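Protein TASOR (Homo sapiens, PDB 6TL1) contributes, through a pseudo-PARP domain among its parts, to the HUSH complex, which maintains transcriptional silencing at H3K9me3-rich loci. Local coordinates at residues N44-L47 and E48-F51; Y80-Q83 and T84-K88; R63-K66 and E67-E70. One frame throughout, in Å; residues are numbered along the deposited sequence.

How the contacts relate
The three contacts follow one path of the pseudo-PARP domain, from the start of helix 45-60 (contact 1), through the loop after it (contact 3), across strand 71-77 to the short helix 82-88 (contact 2). Contacts 1 and 2 have centres 14 Å apart and meet directly: Asn44 ND2 lies 2.9 Å from Cys86 O, a probable hydrogen bond that ties the start of one helix to the last turn of the other. Contacts 1 and 3, 19 Å apart between centres, meet where Phe51 CE1 packs 3.7 Å from Glu70 OE2. Contacts 2 and 3 stay separate, with nearest atoms about 16 Å apart.

Contact 1: residues N44-L47 and E48-F51; sequences NELL and EKEF
Lys49 N gives its hydrogen to Glu45 O at 2.8 Å, a fairly straight bond (160°) and one of four i to i+4 bonds along the first two turns of a helix. The others run from Glu48 N to Asn44 O, Glu50 N to Leu46 O and Phe51 N to Leu47 O. Beside the Lys49-Glu45 rung the side chains pair too: Glu45 and Lys49 lie side by side and point the same way, with Glu45 OE2 3.4 Å from Lys49 NZ in a salt bridge. To reach it, Glu45 holds CG between its backbone N and carbonyl carbon (chi1 42°) and bends at its second torsion, which brings OE2 alongside the end of Lys49; Lys49 CE meanwhile passes 3.9 Å from Leu46 CD2. Asn44 is the N-cap of helix 45-60, which packs on strand 199-209 of the antiparallel sheet. Its OD1 takes Leu47 N at 3.0 Å, almost straight at the hydrogen (169°) though the donor stands above the amide plane. Asparagine suits the place because its two ends do different work: OD1 satisfies a first-turn NH for which the helix itself supplies no carbonyl, while ND2 donates to Cys86 O. Leu47 and Phe51, one turn apart, put apolar groups against Cys200; on a more open side, Glu50 OE1 forms a salt bridge with Arg195.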
loop_
_atom_site.group_PDB
_atom_site.type_symbol
_atom_site.label_atom_id
_atom_site.label_comp_id
_atom_site.label_asym_id
_atom_site.label_seq_id
_atom_site.Cartn_x
_atom_site.Cartn_y
_atom_site.Cartn_z
ATOM N N ASN A 44 10.632 -9.328 -8.480
ATOM C CA ASN A 44 9.674 -10.047 -9.311
ATOM C C ASN A 44 9.722 -9.339 -10.660
ATOM O O ASN A 44 9.107 -8.283 -10.840
ATOM C CB ASN A 44 8.263 -10.058 -8.681
ATOM C CG ASN A 44 7.222 -10.770 -9.572
ATOM O OD1 ASN A 44 7.319 -10.741 -10.798
ATOM N ND2 ASN A 44 6.291 -11.489 -8.951
ATOM N N GLU A 45 10.496 -9.920 -11.582
ATOM C CA GLU A 45 10.748 -9.281 -12.871
ATOM C C GLU A 45 9.459 -9.051 -13.653
ATOM O O GLU A 45 9.302 -8.013 -14.309
ATOM C CB GLU A 45 11.741 -10.118 -13.683
ATOM C CG GLU A 45 11.499 -11.619 -13.630
ATOM C CD GLU A 45 10.824 -12.152 -14.884
ATOM O OE1 GLU A 45 10.505 -13.361 -14.924
ATOM O OE2 GLU A 45 10.613 -11.364 -15.832
ATOM N N LEU A 46 8.525 -10.006 -13.608
ATOM C CA LEU A 46 7.265 -9.836 -14.335
ATOM C C LEU A 46 6.486 -8.630 -13.818
ATOM O O LEU A 46 5.986 -7.822 -14.609
ATOM C CB LEU A 46 6.419 -11.106 -14.241
ATOM C CG LEU A 46 7.029 -12.323 -14.931
ATOM C CD1 LEU A 46 6.090 -13.525 -14.877
ATOM C CD2 LEU A 46 7.371 -11.965 -16.370
ATOM N N LEU A 47 6.372 -8.488 -12.484
ATOM C CA LEU A 47 5.652 -7.344 -11.923
ATOM C C LEU A 47 6.398 -6.043 -12.175
ATOM O O LEU A 47 5.777 -4.999 -12.403
ATOM C CB LEU A 47 5.415 -7.533 -10.418
ATOM C CG LEU A 47 4.439 -8.660 -10.091
ATOM C CD1 LEU A 47 4.235 -8.809 -8.608
ATOM C CD2 LEU A 47 3.104 -8.387 -10.789
ATOM N N GLU A 48 7.733 -6.083 -12.143
ATOM C CA GLU A 48 8.487 -4.854 -12.365
ATOM C C GLU A 48 8.385 -4.423 -13.823
ATOM O O GLU A 48 8.307 -3.225 -14.116
ATOM C CB GLU A 48 9.945 -5.047 -11.950
ATOM C CG GLU A 48 10.120 -5.330 -10.452
ATOM C CD GLU A 48 11.553 -5.708 -10.077
ATOM O OE1 GLU A 48 12.016 -5.322 -8.980
ATOM O OE2 GLU A 48 12.221 -6.394 -10.883
ATOM N N LYS A 49 8.356 -5.392 -14.748
ATOM C CA LYS A 49 8.116 -5.060 -16.150
ATOM C C LYS A 49 6.804 -4.323 -16.322
ATOM O O LYS A 49 6.755 -3.308 -17.026
ATOM C CB LYS A 49 8.104 -6.316 -17.037
ATOM C CG LYS A 49 9.429 -6.995 -17.204
ATOM C CD LYS A 49 9.469 -7.939 -18.407
ATOM C CE LYS A 49 9.788 -9.358 -17.963
ATOM N NZ LYS A 49 10.518 -10.178 -18.973
ATOM N N GLU A 50 5.742 -4.798 -15.672
ATOM C CA GLU A 50 4.439 -4.209 -15.925
ATOM C C GLU A 50 4.291 -2.874 -15.207
ATOM O O GLU A 50 3.623 -1.975 -15.724
ATOM C CB GLU A 50 3.342 -5.186 -15.521
ATOM C CG GLU A 50 3.448 -6.488 -16.292
ATOM C CD GLU A 50 2.157 -7.282 -16.365
ATOM O OE1 GLU A 50 1.376 -7.281 -15.392
ATOM O OE2 GLU A 50 1.965 -7.975 -17.389
ATOM N N PHE A 51 4.964 -2.705 -14.062
ATOM C CA PHE A 51 5.020 -1.400 -13.408
ATOM C C PHE A 51 5.713 -0.392 -14.316
ATOM O O PHE A 51 5.205 0.714 -14.554
ATOM C CB PHE A 51 5.748 -1.535 -12.060
ATOM C CG PHE A 51 5.751 -0.285 -11.215
ATOM C CD1 PHE A 51 6.749 0.666 -11.364
ATOM C CD2 PHE A 51 4.782 -0.087 -10.229
ATOM C CE1 PHE A 51 6.764 1.808 -10.578
ATOM C CE2 PHE A 51 4.796 1.056 -9.441
ATOM C CZ PHE A 51 5.789 1.996 -9.612
#

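Contact 2: residues Y80-Q83 and T84-K88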
loop_
_atom_site.group_PDB
_atom_site.type_symbol
_atom_site.label_atom_id
_atom_site.label_comp_id
_atom_site.label_asym_id
_atom_site.label_seq_id
_atom_site.Cartn_x
_atom_site.Cartn_y
_atom_site.Cartn_z
ATOM N N TYR A 80 0.840 -16.340 6.291
ATOM C CA TYR A 80 2.052 -16.606 5.520
ATOM C C TYR A 80 1.789 -16.464 4.024
ATOM O O TYR A 80 2.304 -17.228 3.204
ATOM C CB TYR A 80 2.615 -17.987 5.858
ATOM C CG TYR A 80 2.869 -18.163 7.338
ATOM C CD1 TYR A 80 4.041 -17.700 7.920
ATOM C CD2 TYR A 80 1.928 -18.776 8.157
ATOM C CE1 TYR A 80 4.276 -17.846 9.273
ATOM C CE2 TYR A 80 2.155 -18.928 9.515
ATOM C CZ TYR A 80 3.330 -18.458 10.067
ATOM O OH TYR A 80 3.561 -18.606 11.416
ATOM N N GLN A 81 0.963 -15.486 3.672
ATOM C CA GLN A 81 0.624 -15.221 2.285
ATOM C C GLN A 81 1.561 -14.211 1.636
ATOM O O GLN A 81 1.274 -13.747 0.528
ATOM C CB GLN A 81 -0.824 -14.740 2.180
ATOM C CG GLN A 81 -1.590 -15.361 1.022
ATOM C CD GLN A 81 -1.681 -16.876 1.115
ATOM O OE1 GLN A 81 -1.504 -17.462 2.186
ATOM N NE2 GLN A 81 -1.970 -17.519 -0.011
ATOM N N VAL A 82 2.660 -13.851 2.313
ATOM C CA VAL A 82 3.705 -13.038 1.691
ATOM C C VAL A 82 4.099 -13.628 0.348
ATOM O O VAL A 82 4.287 -12.907 -0.640
ATOM C CB VAL A 82 4.931 -12.929 2.618
ATOM C CG1 VAL A 82 6.108 -12.313 1.860
ATOM C CG2 VAL A 82 4.610 -12.111 3.848
ATOM N N GLN A 83 4.233 -14.951 0.300
ATOM C CA GLN A 83 4.664 -15.633 -0.917
ATOM C C GLN A 83 3.755 -15.316 -2.094
ATOM O O GLN A 83 4.231 -14.914 -3.160
ATOM C CB GLN A 83 4.706 -17.139 -0.671
ATOM C CG GLN A 83 4.960 -17.995 -1.926
ATOM C CD GLN A 83 6.264 -17.668 -2.620
ATOM O OE1 GLN A 83 7.267 -17.381 -1.970
ATOM N NE2 GLN A 83 6.260 -17.722 -3.950
ATOM N N THR A 84 2.440 -15.461 -1.909
ATOM C CA THR A 84 1.512 -15.320 -3.030
ATOM C C THR A 84 1.434 -13.887 -3.542
ATOM O O THR A 84 1.418 -13.664 -4.758
ATOM C CB THR A 84 0.126 -15.803 -2.620
ATOM O OG1 THR A 84 0.223 -17.151 -2.141
ATOM C CG2 THR A 84 -0.815 -15.763 -3.807
ATOM N N ILE A 85 1.393 -12.902 -2.640
ATOM C CA ILE A 85 1.330 -11.511 -3.087
ATOM C C ILE A 85 2.629 -11.101 -3.775
ATOM O O ILE A 85 2.607 -10.398 -4.791
ATOM C CB ILE A 85 0.972 -10.560 -1.924
ATOM C CG1 ILE A 85 -0.490 -10.716 -1.507
ATOM C CG2 ILE A 85 1.220 -9.116 -2.315
ATOM C CD1 ILE A 85 -0.742 -11.722 -0.421
ATOM N N CYS A 86 3.785 -11.507 -3.240
ATOM C CA CYS A 86 5.025 -11.088 -3.885
ATOM C C CYS A 86 5.234 -11.804 -5.215
ATOM O O CYS A 86 5.843 -11.245 -6.136
ATOM C CB CYS A 86 6.206 -11.308 -2.945
ATOM S SG CYS A 86 6.125 -10.231 -1.486
ATOM N N GLU A 87 4.718 -13.017 -5.355
ATOM C CA GLU A 87 4.932 -13.728 -6.603
ATOM C C GLU A 87 3.862 -13.388 -7.632
ATOM O O GLU A 87 4.184 -13.215 -8.810
ATOM C CB GLU A 87 4.982 -15.234 -6.353
ATOM C CG GLU A 87 4.713 -16.062 -7.591
ATOM C CD GLU A 87 4.645 -17.550 -7.307
ATOM O OE1 GLU A 87 4.539 -18.319 -8.279
ATOM O OE2 GLU A 87 4.644 -17.926 -6.119
ATOM N N LYS A 88 2.612 -13.190 -7.200
ATOM C CA LYS A 88 1.503 -12.977 -8.125
ATOM C C LYS A 88 1.055 -11.524 -8.192
ATOM O O LYS A 88 0.360 -11.155 -9.143
ATOM C CB LYS A 88 0.264 -13.777 -7.682
ATOM C CG LYS A 88 0.409 -15.269 -7.466
ATOM C CD LYS A 88 0.305 -16.087 -8.720
ATOM C CE LYS A 88 1.665 -16.529 -9.185
ATOM N NZ LYS A 88 1.568 -17.589 -10.218
#
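Gln81 O receives Ile85 N at 3.3 Å in an almost straight bond (174°), the first rung of the short helix 82-88, for which Gln81 is the N-cap. This two-turn helix lies over the antiparallel sheet of the pseudo-PARP domain. Two more backbone bonds join the halves, Cys86 N to Val82 O at 3.0 Å and Glu87 N to Gln83 O at 2.9 Å, the latter more bent.

The polar side chains pair on the exposed side. Gln83 NE2 donates to Glu87 OE2 at 2.7 Å, short but bent at the hydrogen (142°). OE2 is met on its anti side and lies close to the Gln83 amide plane, to which the carboxylate is steeply inclined. Gln83 folds over at its second torsion (chi2 59°), bringing the amide forward along the helix to the extended Glu87. The pairing suits this surface, since an amide NH can bond a carboxylate without a second charge. Lys88 NZ adds a long salt bridge to Glu87 OE1.

Apolar groups occupy the side facing the sheet, where compact valine, cysteine and isoleucine can lie against the strands: Val82 and Cys86 both reach Phe4 and Val204, while Ile85 meets Phe132. Within the helix, Val82 CG1 rests 3.9 Å from Cys86 SG.

Contact 3: residues R63-K66 and E67-E70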
loop_
_atom_site.group_PDB
_atom_site.type_symbol
_atom_site.label_atom_id
_atom_site.label_comp_id
_atom_site.label_asym_id
_atom_site.label_seq_id
_atom_site.Cartn_x
_atom_site.Cartn_y
_atom_site.Cartn_z
ATOM N N ARG A 63 0.200 12.412 -18.147
ATOM C CA ARG A 63 0.396 12.658 -16.725
ATOM C C ARG A 63 1.648 13.502 -16.527
ATOM O O ARG A 63 2.604 13.426 -17.304
ATOM C CB ARG A 63 0.549 11.347 -15.949
ATOM C CG ARG A 63 -0.633 10.403 -16.019
ATOM C CD ARG A 63 -1.930 11.015 -15.523
ATOM N NE ARG A 63 -2.917 9.958 -15.351
ATOM C CZ ARG A 63 -3.762 9.568 -16.300
ATOM N NH1 ARG A 63 -3.746 10.161 -17.483
ATOM N NH2 ARG A 63 -4.619 8.583 -16.065
ATOM N N LEU A 64 1.638 14.324 -15.486
ATOM C CA LEU A 64 2.797 15.162 -15.250
ATOM C C LEU A 64 3.862 14.353 -14.525
ATOM O O LEU A 64 3.576 13.316 -13.919
ATOM C CB LEU A 64 2.414 16.366 -14.389
ATOM C CG LEU A 64 1.099 17.014 -14.622
ATOM C CD1 LEU A 64 0.681 17.765 -13.505
ATOM C CD2 LEU A 64 1.099 17.878 -15.780
ATOM N N ASP A 65 5.113 14.828 -14.600
ATOM C CA ASP A 65 6.196 14.112 -13.927
ATOM C C ASP A 65 5.934 13.994 -12.431
ATOM O O ASP A 65 6.331 13.005 -11.804
ATOM C CB ASP A 65 7.547 14.788 -14.191
ATOM C CG ASP A 65 7.871 14.903 -15.677
ATOM O OD1 ASP A 65 9.018 15.276 -16.010
ATOM O OD2 ASP A 65 6.987 14.595 -16.501
ATOM N N LYS A 66 5.257 14.988 -11.851
ATOM C CA LYS A 66 4.771 14.883 -10.478
ATOM C C LYS A 66 3.950 13.614 -10.300
ATOM O O LYS A 66 4.125 12.862 -9.332
ATOM C CB LYS A 66 3.922 16.115 -10.124
ATOM C CG LYS A 66 4.640 17.479 -9.972
ATOM C CD LYS A 66 5.559 17.864 -11.140
ATOM C CE LYS A 66 4.784 18.245 -12.395
ATOM N NZ LYS A 66 5.636 18.199 -13.619
ATOM N N GLU A 67 3.047 13.356 -11.248
ATOM C CA GLU A 67 2.146 12.214 -11.188
ATOM C C GLU A 67 2.837 10.907 -11.548
ATOM O O GLU A 67 2.270 9.837 -11.313
ATOM C CB GLU A 67 0.941 12.479 -12.096
ATOM C CG GLU A 67 0.123 13.681 -11.606
ATOM C CD GLU A 67 -0.919 14.164 -12.596
ATOM O OE1 GLU A 67 -0.717 13.995 -13.818
ATOM O OE2 GLU A 67 -1.929 14.747 -12.145
ATOM N N LEU A 68 4.051 10.957 -12.085
ATOM C CA LEU A 68 4.774 9.739 -12.409
ATOM C C LEU A 68 5.669 9.276 -11.266
ATOM O O LEU A 68 6.298 8.217 -11.376
ATOM C CB LEU A 68 5.617 9.982 -13.661
ATOM C CG LEU A 68 4.797 10.235 -14.926
ATOM C CD1 LEU A 68 5.715 10.622 -16.058
ATOM C CD2 LEU A 68 3.971 9.011 -15.279
ATOM N N SER A 69 5.730 10.048 -10.181
ATOM C CA SER A 69 6.622 9.759 -9.068
ATOM C C SER A 69 6.274 8.434 -8.394
ATOM O O SER A 69 5.103 8.060 -8.275
ATOM C CB SER A 69 6.556 10.904 -8.052
ATOM O OG SER A 69 7.579 10.795 -7.083
ATOM N N GLU A 70 7.312 7.724 -7.951
ATOM C CA GLU A 70 7.199 6.522 -7.126
ATOM C C GLU A 70 7.100 6.876 -5.647
ATOM O O GLU A 70 7.818 7.748 -5.160
ATOM C CB GLU A 70 8.396 5.598 -7.354
ATOM C CG GLU A 70 8.455 5.003 -8.746
ATOM C CD GLU A 70 9.664 4.107 -8.945
ATOM O OE1 GLU A 70 10.372 3.828 -7.953
ATOM O OE2 GLU A 70 9.910 3.693 -10.100
#
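Glu67 folds its side chain back over Leu64, and from CB to OE1 it runs along the preceding residues. CB lies 3.3 Å from Leu64 O. CG, set anti to its own carbonyl carbon (chi1 -64°), leads an extended chain backwards, so that CD comes 4.0 Å from Leu64 CG. At the tip OE1 accepts Leu64 N at 2.9 Å, nearly straight at the hydrogen (166°), on the anti side of the carboxylate and 31° out of its plane. The same oxygen is bordered by Arg63, whose CB and CD each lie 3.6 Å from OE1. Glutamate is suited to this place: it has just the length to reach a main-chain NH three residues back, much as in one half of a capping box. The other backbone bonds of the turn are weak: Glu67 N and Leu68 N to Leu64 O, Leu68 N also to Asp65 O, and Ser69 N to Lys66 O. The Arg63 guanidinium, its plane steep to the Glu67 carboxylate, does not touch it and forms its salt bridge with Glu158. The turn lies on the surface between helix 45-60 and strand 71-77: Leu68 packs on Leu58 and Lys59 of that helix, while Arg63 and Glu67 touch Lys138, just before strand 139-142.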